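Local coordinates for protein HAD-superfamily hydrolase, subfamily IA, variant 1 (Ehrlichia chaffeensis, PDB 3KZX) that probably catalyses the hydrolysis of 2-phosphoglycolate to glycolate and phosphate, as a phosphatase of the haloacid dehalogenase-like superfamily, at residues A[123-134]-A[148-159]; A[176-185]-A[196-204]. One frame throughout, in Å; residues are numbered along the deposited sequence.

Contact 1 (123-134 with 148-159) and contact 2 (176-185 with 196-204) lie in the same parallel sheet, on opposite sides of strand 27-30, with centres about 17 Å apart. They meet where the ring of F182 turns toward contact 1: its CZ lies 3.9 Å from K159 CD and 3.9 Å from V125 O. Both deliver polar residues to the C-terminal ends of the parallel strands. K159 of contact 1 forms salt bridges to D31 and D189, while D185 of contact 2 touches D31. Their positions are consistent with the conserved HAD motifs around the phosphate site: S126 for the second, K159 for the third, and D185 and D189 for the fourth.

Contact 1 (A[123-134]-A[148-159]); sequences AIVSNKNGERLR and SIIGSGDTGTIK
N127 and K159 join through an amide used at both ends: K159 N donates to N127 OD1 (3.0 Å) in the carbonyl plane and on a lone pair, while N127 ND2 returns a bond to K159 O (3.0 Å) lying nearly in the amide plane. Together the two bonds fix the rotation of the amide, which I158 crosses at about a right angle. From there the lysine bends at its third torsion (-63°), bringing NZ to V125 O at 3.0 Å while its CD lies 3.9 Å from V125 CG1. NZ also donates to a water held by N127 N, and makes salt bridges to D31 and D189.

Strands 123-126 and 148-152 run parallel, until a beta bulge shifts the register by two residues before N129. At this corner S152 OG donates to N127 O (2.6 Å) from above the carbonyl plane. I149, on the sheet face toward helix 130-139, has CG2 anti to its backbone N, and this methyl meets both L133 CD2 and R134 CG at 3.6 Å. R134 runs past I149 into a salt bridge with D154, gripping it end-on, NH1 to OD2 (2.8 Å) and NH2 to OD1, the guanidinium and carboxylate planes 37° apart. G151 N reaches D154 OD2 from the opposite face of the carboxylate, and E131 also salt-bridges R134 NH2.

The contact closes the beta-alpha-beta unit of strand 121-126, helix 130-139 and strand 148-152. I124 and I149 pack on I137 of that helix, V125 on P164 of helix 163-172, and strand 27-30 continues the sheet beyond A123 and V125.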
loop_
_atom_site.group_PDB
_atom_site.type_symbol
_atom_site.label_atom_id
_atom_site.label_comp_id
_atom_site.label_asym_id
_atom_site.label_seq_id
_atom_site.Cartn_x
_atom_site.Cartn_y
_atom_site.Cartn_z
ATOM N N ALA A 123 9.527 -1.726 6.938
ATOM C CA ALA A 123 9.543 -2.546 5.743
ATOM C C ALA A 123 8.321 -2.306 4.899
ATOM O O ALA A 123 7.340 -1.723 5.386
ATOM C CB ALA A 123 9.657 -4.011 6.115
ATOM N N ILE A 124 8.400 -2.712 3.625
ATOM C CA ILE A 124 7.223 -2.767 2.738
ATOM C C ILE A 124 6.931 -4.217 2.391
ATOM O O ILE A 124 7.842 -5.003 2.072
ATOM C CB ILE A 124 7.422 -1.927 1.469
ATOM C CG1 ILE A 124 7.302 -0.422 1.814
ATOM C CG2 ILE A 124 6.419 -2.275 0.297
ATOM C CD1 ILE A 124 7.960 0.442 0.795
ATOM N N VAL A 125 5.655 -4.562 2.477
ATOM C CA VAL A 125 5.153 -5.842 1.979
ATOM C C VAL A 125 3.934 -5.605 1.064
ATOM O O VAL A 125 2.896 -5.149 1.527
ATOM C CB VAL A 125 4.807 -6.796 3.115
ATOM C CG1 VAL A 125 4.222 -8.133 2.586
ATOM C CG2 VAL A 125 6.050 -7.062 3.953
ATOM N N SER A 126 4.108 -5.940 -0.226
ATOM C CA SER A 126 3.206 -5.624 -1.304
ATOM C C SER A 126 3.070 -6.808 -2.255
ATOM O O SER A 126 4.026 -7.594 -2.406
ATOM C CB SER A 126 3.765 -4.422 -2.092
ATOM O OG SER A 126 2.972 -4.142 -3.233
ATOM N N ASN A 127 1.908 -6.930 -2.908
ATOM C CA ASN A 127 1.726 -7.885 -3.999
ATOM C C ASN A 127 2.139 -7.352 -5.382
ATOM O O ASN A 127 2.074 -8.079 -6.371
ATOM C CB ASN A 127 0.295 -8.437 -4.029
ATOM C CG ASN A 127 0.041 -9.478 -2.934
ATOM O OD1 ASN A 127 0.937 -9.812 -2.113
ATOM N ND2 ASN A 127 -1.202 -10.008 -2.915
ATOM N N LYS A 128 2.591 -6.112 -5.445
ATOM C CA LYS A 128 3.230 -5.625 -6.648
ATOM C C LYS A 128 4.509 -6.415 -6.935
ATOM O O LYS A 128 5.246 -6.793 -6.022
ATOM C CB LYS A 128 3.548 -4.145 -6.550
ATOM C CG LYS A 128 4.124 -3.527 -7.802
ATOM C CD LYS A 128 4.362 -2.040 -7.624
ATOM C CE LYS A 128 5.017 -1.426 -8.818
ATOM N NZ LYS A 128 4.187 -1.569 -10.054
ATOM N N ASN A 129 4.796 -6.633 -8.217
ATOM C CA ASN A 129 6.066 -7.276 -8.596
ATOM C C ASN A 129 7.238 -6.640 -7.870
ATOM O O ASN A 129 7.400 -5.425 -7.919
ATOM C CB ASN A 129 6.279 -7.126 -10.105
ATOM C CG ASN A 129 7.534 -7.744 -10.550
ATOM O OD1 ASN A 129 8.557 -7.079 -10.642
ATOM N ND2 ASN A 129 7.511 -9.076 -10.735
ATOM N N GLY A 130 8.064 -7.455 -7.217
ATOM C CA GLY A 130 9.148 -6.939 -6.392
ATOM C C GLY A 130 10.113 -6.008 -7.092
ATOM O O GLY A 130 10.517 -4.977 -6.538
ATOM N N GLU A 131 10.510 -6.354 -8.312
ATOM C CA GLU A 131 11.487 -5.536 -9.016
ATOM C C GLU A 131 10.932 -4.184 -9.364
ATOM O O GLU A 131 11.611 -3.176 -9.138
ATOM C CB GLU A 131 12.048 -6.252 -10.268
ATOM C CG GLU A 131 12.943 -7.440 -9.927
ATOM C CD GLU A 131 14.194 -7.061 -9.122
ATOM O OE1 GLU A 131 14.955 -6.141 -9.535
ATOM O OE2 GLU A 131 14.418 -7.692 -8.072
ATOM N N ARG A 132 9.693 -4.132 -9.866
ATOM C CA ARG A 132 9.091 -2.843 -10.238
ATOM C C ARG A 132 8.750 -2.060 -8.975
ATOM O O ARG A 132 8.904 -0.840 -8.933
ATOM C CB ARG A 132 7.822 -3.045 -11.090
ATOM C CG ARG A 132 8.066 -3.621 -12.527
ATOM C CD ARG A 132 8.790 -2.614 -13.448
ATOM N NE ARG A 132 8.410 -1.243 -13.113
ATOM C CZ ARG A 132 9.157 -0.158 -13.306
ATOM N NH1 ARG A 132 10.362 -0.234 -13.885
ATOM N NH2 ARG A 132 8.680 1.025 -12.908
ATOM N N LEU A 133 8.295 -2.768 -7.938
ATOM C CA LEU A 133 8.066 -2.138 -6.619
ATOM C C LEU A 133 9.302 -1.401 -6.098
ATOM O O LEU A 133 9.227 -0.209 -5.725
ATOM C CB LEU A 133 7.603 -3.198 -5.631
ATOM C CG LEU A 133 7.476 -2.779 -4.184
ATOM C CD1 LEU A 133 6.303 -1.771 -4.023
ATOM C CD2 LEU A 133 7.313 -4.071 -3.279
ATOM N N ARG A 134 10.453 -2.079 -6.110
ATOM C CA ARG A 134 11.699 -1.445 -5.672
ATOM C C ARG A 134 12.123 -0.279 -6.546
ATOM O O ARG A 134 12.670 0.689 -6.033
ATOM C CB ARG A 134 12.851 -2.454 -5.531
ATOM C CG ARG A 134 12.702 -3.375 -4.321
ATOM C CD ARG A 134 13.804 -4.424 -4.190
ATOM N NE ARG A 134 13.596 -5.584 -5.074
ATOM C CZ ARG A 134 12.768 -6.605 -4.817
ATOM N NH1 ARG A 134 12.077 -6.667 -3.664
ATOM N NH2 ARG A 134 12.673 -7.592 -5.685
ATOM N N SER A 148 13.686 -3.632 4.448
ATOM C CA SER A 148 13.331 -4.774 3.612
ATOM C C SER A 148 12.165 -4.363 2.735
ATOM O O SER A 148 11.237 -3.726 3.228
ATOM C CB SER A 148 12.872 -5.938 4.480
ATOM O OG SER A 148 12.514 -7.055 3.673
ATOM N N ILE A 149 12.195 -4.732 1.459
ATOM C CA ILE A 149 11.084 -4.461 0.570
ATOM C C ILE A 149 10.774 -5.768 -0.122
ATOM O O ILE A 149 11.613 -6.243 -0.909
ATOM C CB ILE A 149 11.431 -3.383 -0.498
ATOM C CG1 ILE A 149 11.660 -2.005 0.150
ATOM C CG2 ILE A 149 10.330 -3.266 -1.549
ATOM C CD1 ILE A 149 12.401 -1.013 -0.710
ATOM N N ILE A 150 9.589 -6.326 0.179
ATOM C CA ILE A 150 9.096 -7.614 -0.333
ATOM C C ILE A 150 7.868 -7.368 -1.272
ATOM O O ILE A 150 6.893 -6.713 -0.886
ATOM C CB ILE A 150 8.662 -8.524 0.830
ATOM C CG1 ILE A 150 9.862 -8.793 1.769
ATOM C CG2 ILE A 150 8.070 -9.859 0.308
ATOM C CD1 ILE A 150 11.008 -9.593 1.109
ATOM N N GLY A 151 7.964 -7.864 -2.494
ATOM C CA GLY A 151 6.880 -7.839 -3.462
ATOM C C GLY A 151 6.569 -9.244 -3.934
ATOM O O GLY A 151 7.207 -10.233 -3.480
ATOM N N SER A 152 5.626 -9.370 -4.868
ATOM C CA SER A 152 5.397 -10.684 -5.457
ATOM C C SER A 152 6.634 -11.120 -6.254
ATOM O O SER A 152 7.358 -10.293 -6.787
ATOM C CB SER A 152 4.165 -10.740 -6.357
ATOM O OG SER A 152 4.042 -9.579 -7.119
ATOM N N GLY A 153 6.874 -12.427 -6.283
ATOM C CA GLY A 153 8.073 -13.012 -6.929
ATOM C C GLY A 153 9.259 -13.073 -5.986
ATOM O O GLY A 153 10.259 -13.658 -6.302
ATOM N N ASP A 154 9.142 -12.446 -4.819
ATOM C CA ASP A 154 10.238 -12.487 -3.841
ATOM C C ASP A 154 10.130 -13.680 -2.897
ATOM O O ASP A 154 11.136 -14.111 -2.312
ATOM C CB ASP A 154 10.330 -11.195 -3.013
ATOM C CG ASP A 154 10.840 -10.014 -3.819
ATOM O OD1 ASP A 154 11.677 -10.251 -4.744
ATOM O OD2 ASP A 154 10.416 -8.863 -3.524
ATOM N N THR A 155 8.919 -14.205 -2.740
ATOM C CA THR A 155 8.706 -15.411 -1.956
ATOM C C THR A 155 7.944 -16.433 -2.793
ATOM O O THR A 155 7.662 -16.198 -3.964
ATOM C CB THR A 155 7.925 -15.115 -0.637
ATOM O OG1 THR A 155 6.560 -14.849 -0.941
ATOM C CG2 THR A 155 8.532 -13.952 0.122
ATOM N N GLY A 156 7.634 -17.588 -2.211
ATOM C CA GLY A 156 6.770 -18.524 -2.886
ATOM C C GLY A 156 5.286 -18.237 -2.895
ATOM O O GLY A 156 4.530 -18.951 -3.550
ATOM N N THR A 157 4.842 -17.226 -2.153
ATOM C CA THR A 157 3.414 -16.907 -2.080
ATOM C C THR A 157 3.193 -15.384 -2.033
ATOM O O THR A 157 4.148 -14.587 -2.067
ATOM C CB THR A 157 2.737 -17.635 -0.863
ATOM O OG1 THR A 157 3.407 -17.248 0.347
ATOM C CG2 THR A 157 2.805 -19.184 -1.027
ATOM N N ILE A 158 1.940 -14.987 -1.999
ATOM C CA ILE A 158 1.567 -13.558 -1.907
ATOM C C ILE A 158 0.553 -13.413 -0.771
ATOM O O ILE A 158 0.014 -14.410 -0.307
ATOM C CB ILE A 158 0.987 -13.030 -3.263
ATOM C CG1 ILE A 158 -0.147 -13.913 -3.774
ATOM C CG2 ILE A 158 2.085 -12.930 -4.343
ATOM C CD1 ILE A 158 -0.878 -13.362 -5.061
ATOM N N LYS A 159 0.290 -12.183 -0.331
ATOM C CA LYS A 159 -0.741 -11.926 0.678
ATOM C C LYS A 159 -2.030 -12.416 0.062
ATOM O O LYS A 159 -2.211 -12.284 -1.165
ATOM C CB LYS A 159 -0.807 -10.425 1.022
ATOM C CG LYS A 159 0.506 -9.876 1.653
ATOM C CD LYS A 159 0.446 -8.344 1.848
ATOM C CE LYS A 159 0.324 -7.581 0.521
ATOM N NZ LYS A 159 0.176 -6.102 0.742
HETATM O O HOH W 1 -0.607 -5.714 -2.035
#

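Contact 2 (A[176-185]-A[196-204]); sequences PSKEVFFIGD and AGCLPIKYG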
loop_
_atom_site.group_PDB
_atom_site.type_symbol
_atom_site.label_atom_id
_atom_site.label_comp_id
_atom_site.label_asym_id
_atom_site.label_seq_id
_atom_site.Cartn_x
_atom_site.Cartn_y
_atom_site.Cartn_z
ATOM N N PRO A 176 8.384 -11.854 14.831
ATOM C CA PRO A 176 6.970 -11.522 14.745
ATOM C C PRO A 176 6.327 -11.401 16.122
ATOM O O PRO A 176 6.592 -12.229 16.991
ATOM C CB PRO A 176 6.343 -12.723 13.996
ATOM C CG PRO A 176 7.440 -13.575 13.578
ATOM C CD PRO A 176 8.714 -13.139 14.192
ATOM N N SER A 177 5.529 -10.363 16.330
ATOM C CA SER A 177 4.815 -10.185 17.597
ATOM C C SER A 177 3.768 -9.121 17.388
ATOM O O SER A 177 3.751 -8.455 16.363
ATOM C CB SER A 177 5.765 -9.677 18.688
ATOM O OG SER A 177 6.107 -8.294 18.441
ATOM N N LYS A 178 2.967 -8.880 18.414
ATOM C CA LYS A 178 1.963 -7.850 18.361
ATOM C C LYS A 178 2.561 -6.450 18.475
ATOM O O LYS A 178 1.831 -5.452 18.387
ATOM C CB LYS A 178 0.881 -8.121 19.409
ATOM C CG LYS A 178 0.098 -9.481 19.101
ATOM C CD LYS A 178 -0.789 -9.361 17.797
ATOM C CE LYS A 178 -1.362 -10.707 17.331
ATOM N NZ LYS A 178 -2.174 -10.605 16.031
ATOM N N GLU A 179 3.880 -6.345 18.645
ATOM C CA GLU A 179 4.556 -5.045 18.526
ATOM C C GLU A 179 5.040 -4.728 17.104
ATOM O O GLU A 179 5.539 -3.636 16.842
ATOM C CB GLU A 179 5.740 -4.956 19.497
ATOM C CG GLU A 179 5.313 -4.690 20.941
ATOM C CD GLU A 179 4.676 -5.907 21.580
ATOM O OE1 GLU A 179 5.338 -6.970 21.654
ATOM O OE2 GLU A 179 3.500 -5.808 22.001
ATOM N N VAL A 180 4.911 -5.682 16.192
ATOM C CA VAL A 180 5.095 -5.410 14.786
ATOM C C VAL A 180 3.753 -4.913 14.230
ATOM O O VAL A 180 2.760 -5.626 14.253
ATOM C CB VAL A 180 5.553 -6.658 14.024
ATOM C CG1 VAL A 180 5.678 -6.350 12.521
ATOM C CG2 VAL A 180 6.931 -7.157 14.592
ATOM N N PHE A 181 3.706 -3.668 13.778
ATOM C CA PHE A 181 2.481 -3.089 13.199
ATOM C C PHE A 181 2.505 -3.242 11.686
ATOM O O PHE A 181 3.478 -2.820 11.039
ATOM C CB PHE A 181 2.362 -1.573 13.495
ATOM C CG PHE A 181 2.266 -1.204 14.968
ATOM C CD1 PHE A 181 2.171 -2.161 15.975
ATOM C CD2 PHE A 181 2.158 0.144 15.322
ATOM C CE1 PHE A 181 2.064 -1.786 17.320
ATOM C CE2 PHE A 181 2.045 0.535 16.666
ATOM C CZ PHE A 181 2.002 -0.426 17.661
ATOM N N PHE A 182 1.469 -3.849 11.110
ATOM C CA PHE A 182 1.334 -3.915 9.667
ATOM C C PHE A 182 0.208 -2.979 9.255
ATOM O O PHE A 182 -0.971 -3.308 9.415
ATOM C CB PHE A 182 1.065 -5.357 9.171
ATOM C CG PHE A 182 1.088 -5.519 7.635
ATOM C CD1 PHE A 182 0.882 -6.755 7.067
ATOM C CD2 PHE A 182 1.273 -4.450 6.778
ATOM C CE1 PHE A 182 0.857 -6.939 5.697
ATOM C CE2 PHE A 182 1.270 -4.638 5.371
ATOM C CZ PHE A 182 1.077 -5.905 4.857
ATOM N N ILE A 183 0.604 -1.806 8.739
ATOM C CA ILE A 183 -0.318 -0.789 8.226
ATOM C C ILE A 183 -0.675 -1.093 6.784
ATOM O O ILE A 183 0.156 -1.140 5.913
ATOM C CB ILE A 183 0.214 0.656 8.352
ATOM C CG1 ILE A 183 0.550 0.974 9.805
ATOM C CG2 ILE A 183 -0.873 1.649 7.819
ATOM C CD1 ILE A 183 1.494 2.207 9.978
ATOM N N GLY A 184 -1.954 -1.378 6.574
ATOM C CA GLY A 184 -2.467 -1.793 5.295
ATOM C C GLY A 184 -3.936 -1.473 5.151
ATOM O O GLY A 184 -4.700 -1.358 6.133
ATOM N N ASP A 185 -4.351 -1.340 3.910
ATOM C CA ASP A 185 -5.724 -0.953 3.586
ATOM C C ASP A 185 -6.657 -2.125 3.361
ATOM O O ASP A 185 -7.875 -1.976 3.526
ATOM C CB ASP A 185 -5.776 -0.071 2.344
ATOM C CG ASP A 185 -5.332 -0.806 1.118
ATOM O OD1 ASP A 185 -4.137 -1.092 1.039
ATOM O OD2 ASP A 185 -6.184 -1.126 0.271
ATOM N N ALA A 196 0.572 -14.048 10.431
ATOM C CA ALA A 196 1.987 -13.884 10.777
ATOM C C ALA A 196 2.264 -13.601 12.254
ATOM O O ALA A 196 3.415 -13.531 12.634
ATOM C CB ALA A 196 2.626 -12.771 9.942
ATOM N N GLY A 197 1.225 -13.408 13.051
ATOM C CA GLY A 197 1.390 -13.138 14.488
ATOM C C GLY A 197 1.661 -11.677 14.817
ATOM O O GLY A 197 2.174 -11.372 15.920
ATOM N N CYS A 198 1.327 -10.795 13.879
ATOM C CA CYS A 198 1.615 -9.369 13.959
ATOM C C CYS A 198 0.313 -8.562 14.139
ATOM O O CYS A 198 -0.771 -9.123 14.108
ATOM C CB CYS A 198 2.366 -8.917 12.706
ATOM S SG CYS A 198 3.976 -9.694 12.482
ATOM N N LEU A 199 0.434 -7.271 14.402
ATOM C CA LEU A 199 -0.717 -6.438 14.677
ATOM C C LEU A 199 -1.106 -5.708 13.402
ATOM O O LEU A 199 -0.382 -4.806 12.937
ATOM C CB LEU A 199 -0.422 -5.375 15.752
ATOM C CG LEU A 199 -1.639 -4.636 16.284
ATOM C CD1 LEU A 199 -2.491 -5.576 17.147
ATOM C CD2 LEU A 199 -1.200 -3.357 17.079
ATOM N N PRO A 200 -2.302 -6.009 12.896
ATOM C CA PRO A 200 -2.804 -5.203 11.797
ATOM C C PRO A 200 -3.281 -3.838 12.248
ATOM O O PRO A 200 -3.900 -3.725 13.295
ATOM C CB PRO A 200 -3.967 -6.033 11.279
ATOM C CG PRO A 200 -4.498 -6.731 12.496
ATOM C CD PRO A 200 -3.301 -6.953 13.407
ATOM N N ILE A 201 -2.984 -2.811 11.468
ATOM C CA ILE A 201 -3.636 -1.500 11.586
ATOM C C ILE A 201 -4.261 -1.183 10.205
ATOM O O ILE A 201 -3.555 -1.111 9.201
ATOM C CB ILE A 201 -2.645 -0.417 12.004
ATOM C CG1 ILE A 201 -1.983 -0.810 13.320
ATOM C CG2 ILE A 201 -3.364 0.936 12.147
ATOM C CD1 ILE A 201 -1.016 0.249 13.871
ATOM N N LYS A 202 -5.586 -1.062 10.155
ATOM C CA LYS A 202 -6.282 -0.766 8.902
ATOM C C LYS A 202 -6.182 0.714 8.595
ATOM O O LYS A 202 -6.523 1.576 9.447
ATOM C CB LYS A 202 -7.744 -1.197 8.945
ATOM C CG LYS A 202 -8.508 -1.006 7.604
ATOM C CD LYS A 202 -9.963 -1.389 7.715
ATOM C CE LYS A 202 -10.911 -0.188 8.014
ATOM N NZ LYS A 202 -11.153 0.741 6.829
ATOM N N TYR A 203 -5.717 1.001 7.381
ATOM C CA TYR A 203 -5.620 2.354 6.853
ATOM C C TYR A 203 -6.753 2.585 5.849
ATOM O O TYR A 203 -7.015 1.753 4.969
ATOM C CB TYR A 203 -4.266 2.514 6.135
ATOM C CG TYR A 203 -4.113 3.836 5.456
ATOM C CD1 TYR A 203 -3.670 4.961 6.176
ATOM C CD2 TYR A 203 -4.426 3.986 4.124
ATOM C CE1 TYR A 203 -3.542 6.194 5.574
ATOM C CE2 TYR A 203 -4.325 5.235 3.488
ATOM C CZ TYR A 203 -3.870 6.335 4.224
ATOM O OH TYR A 203 -3.741 7.565 3.616
ATOM N N GLY A 204 -7.412 3.721 5.950
ATOM C CA GLY A 204 -8.296 4.161 4.868
ATOM C C GLY A 204 -9.735 3.915 5.226
ATOM O O GLY A 204 -10.116 4.105 6.380
HETATM O O HOH W 2 -9.083 0.356 4.207
#
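F181 and L199 lie side by side and point the same way from neighbouring parallel strands, with F181 CE1 3.6 Å from L199 CD2. Across the ring, F181 CD2 comes within 3.5 Å of I201 CD1; both methyls approach obliquely from the same side of the ring plane, one near each flank. With CG anti to the backbone N (chi1 -169°), L199 sends CD2 along the F181 ring; I201, with CG1 anti to its carbonyl carbon (-57°), carries CD1 to the ring's CD2 flank. I183 accompanies I201 on the same face, CG1 to CB at 4.1 Å, and its other branch, CG2, touches Y203 CB at 3.9 Å. The tyrosine ring extends beyond the pair and stacks on F218.

Where the segments first meet, C198 SG tucks against V180 CG1 (3.8 Å), with P176 CB also close by. K178 folds at its second torsion (-69°) and then extends, which lays its CD and CE beside the C198 carbonyl and lets NZ donate to C198 O at 2.8 Å from above the carbonyl plane. G197 precedes this point at the positive phi of a Schellman motif that ends helix 187-195.

Along the strands the backbone bonds alternate from L199 N to V180 O through to Y203 N to G184 O. F182 turns its ring to the other face, against D189 and A193 of helix 187-195, which also packs on P200. Past the last bridge, a water bonds D185 O and Y203 O, the former at 2.7 Å.

Parallel strands 180-184 and 199-203, joined through helix 187-195, make a beta-alpha-beta crossover of the Rossmann-like HAD core. The G184-D185 pair at the strand's end fits the fourth HAD motif, whose acidic residues typically help bind magnesium.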